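Desulfoferrodoxin (Rbo) (Treponema pallidum subsp. pallidum str. Nichols, PDB 1Y07) probably reduces superoxide to hydrogen peroxide at a mononuclear non-haem iron centre, as a class III superoxide reductase. Local coordinates at residues B[5-10]-B[80-85]; B[74-79]-B[117-122]. All coordinates share one frame; numbering follows the deposited sequence.

Contact 1: B[5-10]-B[80-85]; sequences LSFFLQ and WVCLKT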
loop_
_atom_site.group_PDB
_atom_site.type_symbol
_atom_site.label_atom_id
_atom_site.label_comp_id
_atom_site.label_asym_id
_atom_site.label_seq_id
_atom_site.Cartn_x
_atom_site.Cartn_y
_atom_site.Cartn_z
ATOM N N LEU B 5 -5.025 -3.838 -8.815
ATOM C CA LEU B 5 -3.632 -3.703 -8.397
ATOM C C LEU B 5 -2.656 -4.186 -9.477
ATOM O O LEU B 5 -2.857 -5.236 -10.086
ATOM C CB LEU B 5 -3.396 -4.499 -7.121
ATOM C CG LEU B 5 -3.968 -3.884 -5.866
ATOM C CD1 LEU B 5 -3.667 -4.758 -4.718
ATOM C CD2 LEU B 5 -3.394 -2.501 -5.619
ATOM N N SER B 6 -1.621 -3.388 -9.730
ATOM C CA SER B 6 -0.514 -3.795 -10.546
ATOM C C SER B 6 0.770 -3.578 -9.772
ATOM O O SER B 6 0.808 -2.760 -8.840
ATOM C CB SER B 6 -0.451 -2.974 -11.845
ATOM O OG SER B 6 -0.736 -1.587 -11.608
ATOM N N PHE B 7 1.804 -4.318 -10.185
ATOM C CA PHE B 7 3.091 -4.346 -9.518
ATOM C C PHE B 7 4.177 -4.185 -10.527
ATOM O O PHE B 7 4.157 -4.835 -11.566
ATOM C CB PHE B 7 3.240 -5.670 -8.764
ATOM C CG PHE B 7 2.097 -5.941 -7.819
ATOM C CD1 PHE B 7 0.999 -6.724 -8.211
ATOM C CD2 PHE B 7 2.101 -5.391 -6.542
ATOM C CE1 PHE B 7 -0.074 -6.947 -7.312
ATOM C CE2 PHE B 7 1.035 -5.613 -5.667
ATOM C CZ PHE B 7 -0.039 -6.396 -6.067
ATOM N N PHE B 8 5.117 -3.318 -10.212
ATOM C CA PHE B 8 6.245 -2.986 -11.080
ATOM C C PHE B 8 7.497 -3.123 -10.199
ATOM O O PHE B 8 7.626 -2.400 -9.216
ATOM C CB PHE B 8 6.114 -1.553 -11.588
ATOM C CG PHE B 8 4.785 -1.271 -12.248
ATOM C CD1 PHE B 8 3.661 -1.053 -11.497
ATOM C CD2 PHE B 8 4.676 -1.239 -13.625
ATOM C CE1 PHE B 8 2.437 -0.806 -12.101
ATOM C CE2 PHE B 8 3.452 -1.007 -14.226
ATOM C CZ PHE B 8 2.324 -0.785 -13.440
ATOM N N LEU B 9 8.418 -4.003 -10.580
ATOM C CA LEU B 9 9.525 -4.380 -9.706
ATOM C C LEU B 9 10.878 -4.141 -10.362
ATOM O O LEU B 9 11.126 -4.616 -11.461
ATOM C CB LEU B 9 9.398 -5.849 -9.307
ATOM C CG LEU B 9 7.988 -6.407 -9.007
ATOM C CD1 LEU B 9 8.079 -7.880 -8.822
ATOM C CD2 LEU B 9 7.389 -5.824 -7.784
ATOM N N GLN B 10 11.761 -3.421 -9.659
ATOM C CA GLN B 10 13.156 -3.185 -10.107
ATOM C C GLN B 10 13.981 -4.458 -10.094
ATOM O O GLN B 10 13.601 -5.390 -9.378
ATOM C CB GLN B 10 13.860 -2.209 -9.175
ATOM C CG GLN B 10 13.645 -0.775 -9.522
ATOM C CD GLN B 10 14.757 0.116 -9.010
ATOM O OE1 GLN B 10 14.749 0.483 -7.841
ATOM N NE2 GLN B 10 15.706 0.482 -9.886
ATOM N N TRP B 80 7.223 -10.400 -0.070
ATOM C CA TRP B 80 6.156 -9.592 0.513
ATOM C C TRP B 80 4.800 -10.194 0.162
ATOM O O TRP B 80 4.681 -11.018 -0.768
ATOM C CB TRP B 80 6.278 -8.095 0.102
ATOM C CG TRP B 80 6.382 -7.801 -1.402
ATOM C CD1 TRP B 80 7.505 -7.420 -2.074
ATOM C CD2 TRP B 80 5.327 -7.830 -2.382
ATOM N NE1 TRP B 80 7.237 -7.236 -3.415
ATOM C CE2 TRP B 80 5.911 -7.482 -3.642
ATOM C CE3 TRP B 80 3.959 -8.158 -2.348
ATOM C CZ2 TRP B 80 5.176 -7.453 -4.815
ATOM C CZ3 TRP B 80 3.227 -8.123 -3.522
ATOM C CH2 TRP B 80 3.827 -7.744 -4.728
ATOM N N VAL B 81 3.788 -9.772 0.902
ATOM C CA VAL B 81 2.400 -10.103 0.665
ATOM C C VAL B 81 1.642 -8.778 0.694
ATOM O O VAL B 81 1.895 -7.928 1.575
ATOM C CB VAL B 81 1.823 -11.060 1.760
ATOM C CG1 VAL B 81 0.322 -11.217 1.622
ATOM C CG2 VAL B 81 2.563 -12.405 1.707
ATOM N N CYS B 82 0.756 -8.610 -0.262
ATOM C CA CYS B 82 -0.123 -7.439 -0.377
ATOM C C CYS B 82 -1.572 -7.924 -0.208
ATOM O O CYS B 82 -1.949 -8.953 -0.754
ATOM C CB CYS B 82 0.092 -6.775 -1.729
ATOM S SG CYS B 82 -1.032 -5.438 -2.125
ATOM N N LEU B 83 -2.373 -7.184 0.532
ATOM C CA LEU B 83 -3.764 -7.481 0.756
ATOM C C LEU B 83 -4.589 -6.361 0.237
ATOM O O LEU B 83 -4.343 -5.196 0.569
ATOM C CB LEU B 83 -4.007 -7.620 2.256
ATOM C CG LEU B 83 -5.226 -8.407 2.693
ATOM C CD1 LEU B 83 -5.168 -9.805 2.278
ATOM C CD2 LEU B 83 -5.411 -8.217 4.208
ATOM N N LYS B 84 -5.529 -6.684 -0.638
ATOM C CA LYS B 84 -6.520 -5.719 -1.016
ATOM C C LYS B 84 -7.772 -6.024 -0.188
ATOM O O LYS B 84 -8.167 -7.173 -0.106
ATOM C CB LYS B 84 -6.874 -5.818 -2.512
ATOM C CG LYS B 84 -8.071 -4.909 -2.806
ATOM C CD LYS B 84 -8.348 -4.716 -4.266
ATOM C CE LYS B 84 -8.950 -5.885 -4.918
ATOM N NZ LYS B 84 -9.255 -5.535 -6.336
ATOM N N THR B 85 -8.347 -5.009 0.432
ATOM C CA THR B 85 -9.574 -5.106 1.197
ATOM C C THR B 85 -10.576 -4.134 0.602
ATOM O O THR B 85 -10.259 -3.341 -0.303
ATOM C CB THR B 85 -9.362 -4.802 2.691
ATOM O OG1 THR B 85 -9.038 -3.421 2.882
ATOM C CG2 THR B 85 -8.143 -5.558 3.271
HETATM O O HOH W 1 -6.541 -6.311 -7.943
#
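A single water joins the two strands at one end of an otherwise apolar interface, accepting from Leu5 N at 3.0 Å and from Lys84 NZ at 3.2 Å. The lysine chain is bent at chi3 (74°), and its ammonium group also bonds to Arg3 O, so the buried charge is held by more than the water. Lys84 contributes its apolar base as well: Leu5 CD1 lies 4.0 Å from Lys84 CB, the two side chains sliding past each other in opposite directions. The same methyl, Leu5 CD1, is 3.8 Å from Cys82 SG. That sulfur lies anti to its own backbone N and sits at the edge of the Phe7 ring, near its plane and 4.1 Å from Phe7 CE2, a sulfur-aromatic contact. Farther along, Phe7 and Trp80 cross obliquely, their planes inclined at 34°, and the closest approach is Phe7 CD2 to Trp80 CH2 at 3.4 Å. Trp80 places its indole here with CG in the crowded position between the backbone N and the carbonyl carbon (chi1 53°), and Leu9 CD2 meets the indole edge tip to tip. Phe16 stacks on the same indole. Leu5, Phe7 and Leu9 thus face Trp80, Cys82 and Lys84, alternate residues of each strand pointing inward. The strand axes stay 10.2 Å apart and run nearly antiparallel, too distant for backbone pairing. This is face-to-face beta-sheet packing, in which the N-terminal hairpin 5-9/16-20 lies over the four-stranded sheet of the desulfoferrodoxin domain.

Contact 2: B[74-79]-B[117-122]; sequences PEHYIA and EFCNLH. With FE (Fe (III) ion), chain H.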
loop_
_atom_site.group_PDB
_atom_site.type_symbol
_atom_site.label_atom_id
_atom_site.label_comp_id
_atom_site.label_asym_id
_atom_site.label_seq_id
_atom_site.Cartn_x
_atom_site.Cartn_y
_atom_site.Cartn_z
ATOM N N PRO B 74 17.830 -17.375 1.448
ATOM C CA PRO B 74 18.360 -16.163 0.797
ATOM C C PRO B 74 18.281 -16.190 -0.740
ATOM O O PRO B 74 18.181 -15.137 -1.357
ATOM C CB PRO B 74 19.822 -16.117 1.268
ATOM C CG PRO B 74 19.856 -16.974 2.504
ATOM C CD PRO B 74 18.864 -18.077 2.237
ATOM N N GLU B 75 18.307 -17.372 -1.345
ATOM C CA GLU B 75 18.334 -17.488 -2.819
ATOM C C GLU B 75 16.920 -17.600 -3.418
ATOM O O GLU B 75 16.692 -17.265 -4.590
ATOM C CB GLU B 75 19.186 -18.692 -3.248
ATOM C CG GLU B 75 20.576 -18.767 -2.608
ATOM C CD GLU B 75 20.585 -19.367 -1.196
ATOM O OE1 GLU B 75 20.172 -20.532 -1.013
ATOM O OE2 GLU B 75 21.021 -18.674 -0.253
ATOM N N HIS B 76 15.994 -18.076 -2.593
ATOM C CA HIS B 76 14.617 -18.335 -2.962
ATOM C C HIS B 76 13.674 -18.082 -1.787
ATOM O O HIS B 76 13.654 -18.834 -0.806
ATOM C CB HIS B 76 14.492 -19.763 -3.436
ATOM C CG HIS B 76 13.214 -20.059 -4.132
ATOM N ND1 HIS B 76 12.754 -21.344 -4.310
ATOM C CD2 HIS B 76 12.293 -19.241 -4.704
ATOM C CE1 HIS B 76 11.612 -21.310 -4.972
ATOM N NE2 HIS B 76 11.305 -20.046 -5.215
ATOM N N TYR B 77 12.895 -17.007 -1.885
ATOM C CA TYR B 77 12.078 -16.542 -0.757
ATOM C C TYR B 77 10.823 -15.794 -1.215
ATOM O O TYR B 77 10.769 -15.280 -2.345
ATOM C CB TYR B 77 12.924 -15.620 0.132
ATOM C CG TYR B 77 13.528 -14.446 -0.596
ATOM C CD1 TYR B 77 12.842 -13.250 -0.679
ATOM C CD2 TYR B 77 14.768 -14.530 -1.226
ATOM C CE1 TYR B 77 13.369 -12.156 -1.373
ATOM C CE2 TYR B 77 15.306 -13.436 -1.931
ATOM C CZ TYR B 77 14.597 -12.247 -1.993
ATOM O OH TYR B 77 15.079 -11.129 -2.651
ATOM N N ILE B 78 9.831 -15.723 -0.329
ATOM C CA ILE B 78 8.687 -14.797 -0.509
ATOM C C ILE B 78 9.067 -13.442 0.069
ATOM O O ILE B 78 9.345 -13.297 1.264
ATOM C CB ILE B 78 7.414 -15.317 0.184
ATOM C CG1 ILE B 78 7.075 -16.748 -0.267
ATOM C CG2 ILE B 78 6.267 -14.366 -0.096
ATOM C CD1 ILE B 78 7.108 -16.939 -1.786
ATOM N N ALA B 79 9.025 -12.429 -0.774
ATOM C CA ALA B 79 9.496 -11.090 -0.425
ATOM C C ALA B 79 8.468 -10.314 0.359
ATOM O O ALA B 79 8.796 -9.657 1.345
ATOM C CB ALA B 79 9.822 -10.354 -1.650
ATOM N N GLU B 117 1.202 -12.322 -3.459
ATOM C CA GLU B 117 2.551 -12.589 -2.894
ATOM C C GLU B 117 3.564 -12.537 -4.004
ATOM O O GLU B 117 3.265 -12.935 -5.128
ATOM C CB GLU B 117 2.624 -13.924 -2.148
ATOM C CG GLU B 117 2.505 -15.157 -3.021
ATOM C CD GLU B 117 3.815 -15.650 -3.649
ATOM O OE1 GLU B 117 3.786 -16.663 -4.386
ATOM O OE2 GLU B 117 4.866 -15.043 -3.471
ATOM N N PHE B 118 4.751 -12.025 -3.715
ATOM C CA PHE B 118 5.861 -12.009 -4.660
ATOM C C PHE B 118 6.994 -12.947 -4.240
ATOM O O PHE B 118 7.574 -12.777 -3.165
ATOM C CB PHE B 118 6.435 -10.574 -4.778
ATOM C CG PHE B 118 7.629 -10.476 -5.729
ATOM C CD1 PHE B 118 7.473 -10.702 -7.081
ATOM C CD2 PHE B 118 8.894 -10.156 -5.257
ATOM C CE1 PHE B 118 8.557 -10.635 -7.935
ATOM C CE2 PHE B 118 9.985 -10.079 -6.131
ATOM C CZ PHE B 118 9.814 -10.316 -7.445
ATOM N N CYS B 119 7.312 -13.899 -5.117
ATOM C CA CYS B 119 8.497 -14.737 -4.955
ATOM C C CYS B 119 9.642 -14.159 -5.807
ATOM O O CYS B 119 9.455 -13.753 -6.942
ATOM C CB CYS B 119 8.182 -16.166 -5.350
ATOM S SG CYS B 119 9.666 -17.171 -5.660
ATOM N N ASN B 120 10.838 -14.110 -5.253
ATOM C CA ASN B 120 11.936 -13.427 -5.924
ATOM C C ASN B 120 12.333 -14.150 -7.204
ATOM O O ASN B 120 12.831 -13.531 -8.148
ATOM C CB ASN B 120 13.129 -13.273 -4.977
ATOM C CG ASN B 120 13.996 -14.497 -4.935
ATOM O OD1 ASN B 120 13.576 -15.569 -4.470
ATOM N ND2 ASN B 120 15.230 -14.342 -5.389
ATOM N N LEU B 121 12.054 -15.444 -7.246
ATOM C CA LEU B 121 12.337 -16.247 -8.435
ATOM C C LEU B 121 11.118 -16.507 -9.333
ATOM O O LEU B 121 11.292 -16.671 -10.529
ATOM C CB LEU B 121 12.970 -17.591 -8.033
ATOM C CG LEU B 121 14.319 -17.533 -7.299
ATOM C CD1 LEU B 121 14.929 -18.900 -7.242
ATOM C CD2 LEU B 121 15.315 -16.531 -7.949
ATOM N N HIS B 122 9.913 -16.574 -8.780
ATOM C CA HIS B 122 8.718 -16.983 -9.544
ATOM C C HIS B 122 7.677 -15.852 -9.769
ATOM O O HIS B 122 6.635 -16.063 -10.413
ATOM C CB HIS B 122 8.023 -18.185 -8.877
ATOM C CG HIS B 122 8.845 -19.436 -8.852
ATOM N ND1 HIS B 122 9.626 -19.802 -7.774
ATOM C CD2 HIS B 122 9.001 -20.415 -9.777
ATOM C CE1 HIS B 122 10.228 -20.950 -8.039
ATOM N NE2 HIS B 122 9.867 -21.343 -9.243
HETATM FE FE FE H . 9.389 -19.295 -5.714
#
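This is an antiparallel strand pairing that runs out into the mononuclear iron site, at one end of strands 78-85 and 112-119 in the four-stranded sheet of the immunoglobulin-like (E-set) desulfoferrodoxin domain. Ile78 and Cys119 form a non-hydrogen-bonded pair, flanked by the hydrogen bonds from Ala79 N to Phe118 O (2.8 Å) and from Asn120 N to Tyr77 O (3.1 Å), both nearly along the C=O axis. Beyond the strands, Asn120 continues the pairing with its side chain: OD1 accepts from Tyr77 N at 3.0 Å, with the donor above the carbonyl plane. Its amide also stacks on the Tyr77 ring, the planes only 9° apart. The pairing brings His76 beside Cys119 and His122. His76 NE2, Cys119 SG and His122 ND1 each bind the iron at 2.1 Å; His50 and His70 complete the four-histidine, one-cysteine set characteristic of superoxide reductases. Leu121 CD1 lies over one face of the His76 imidazole, 4.0 Å from its centroid. Weak N-H bonds from its own loop also grip the thiolate and may temper its electron donation to iron: Leu121 N to Cys119 SG at 3.3 Å, and His122 N to Cys119 SG at 3.2 Å.

How the contacts relate
From the N terminus, strand 5-9 comes first, and contact 1 closes the long loop back to it when the chain reaches strand 78-85. Residues 74-79 lie inside that loop, while their partners 117-122 lie beyond it, so the two contacts cross rather than nest. Both use strand 78-85: contact 1 ties its later part to the N-terminal hairpin across the sheet face, and contact 2 ties its start to strand 112-119 within the sheet. They meet directly, with Trp80 O 3.1 Å from Phe118 N, a probable hydrogen bond, and Leu9 packing on the Phe118 ring. Together they join hairpin, sheet and iron-site loops.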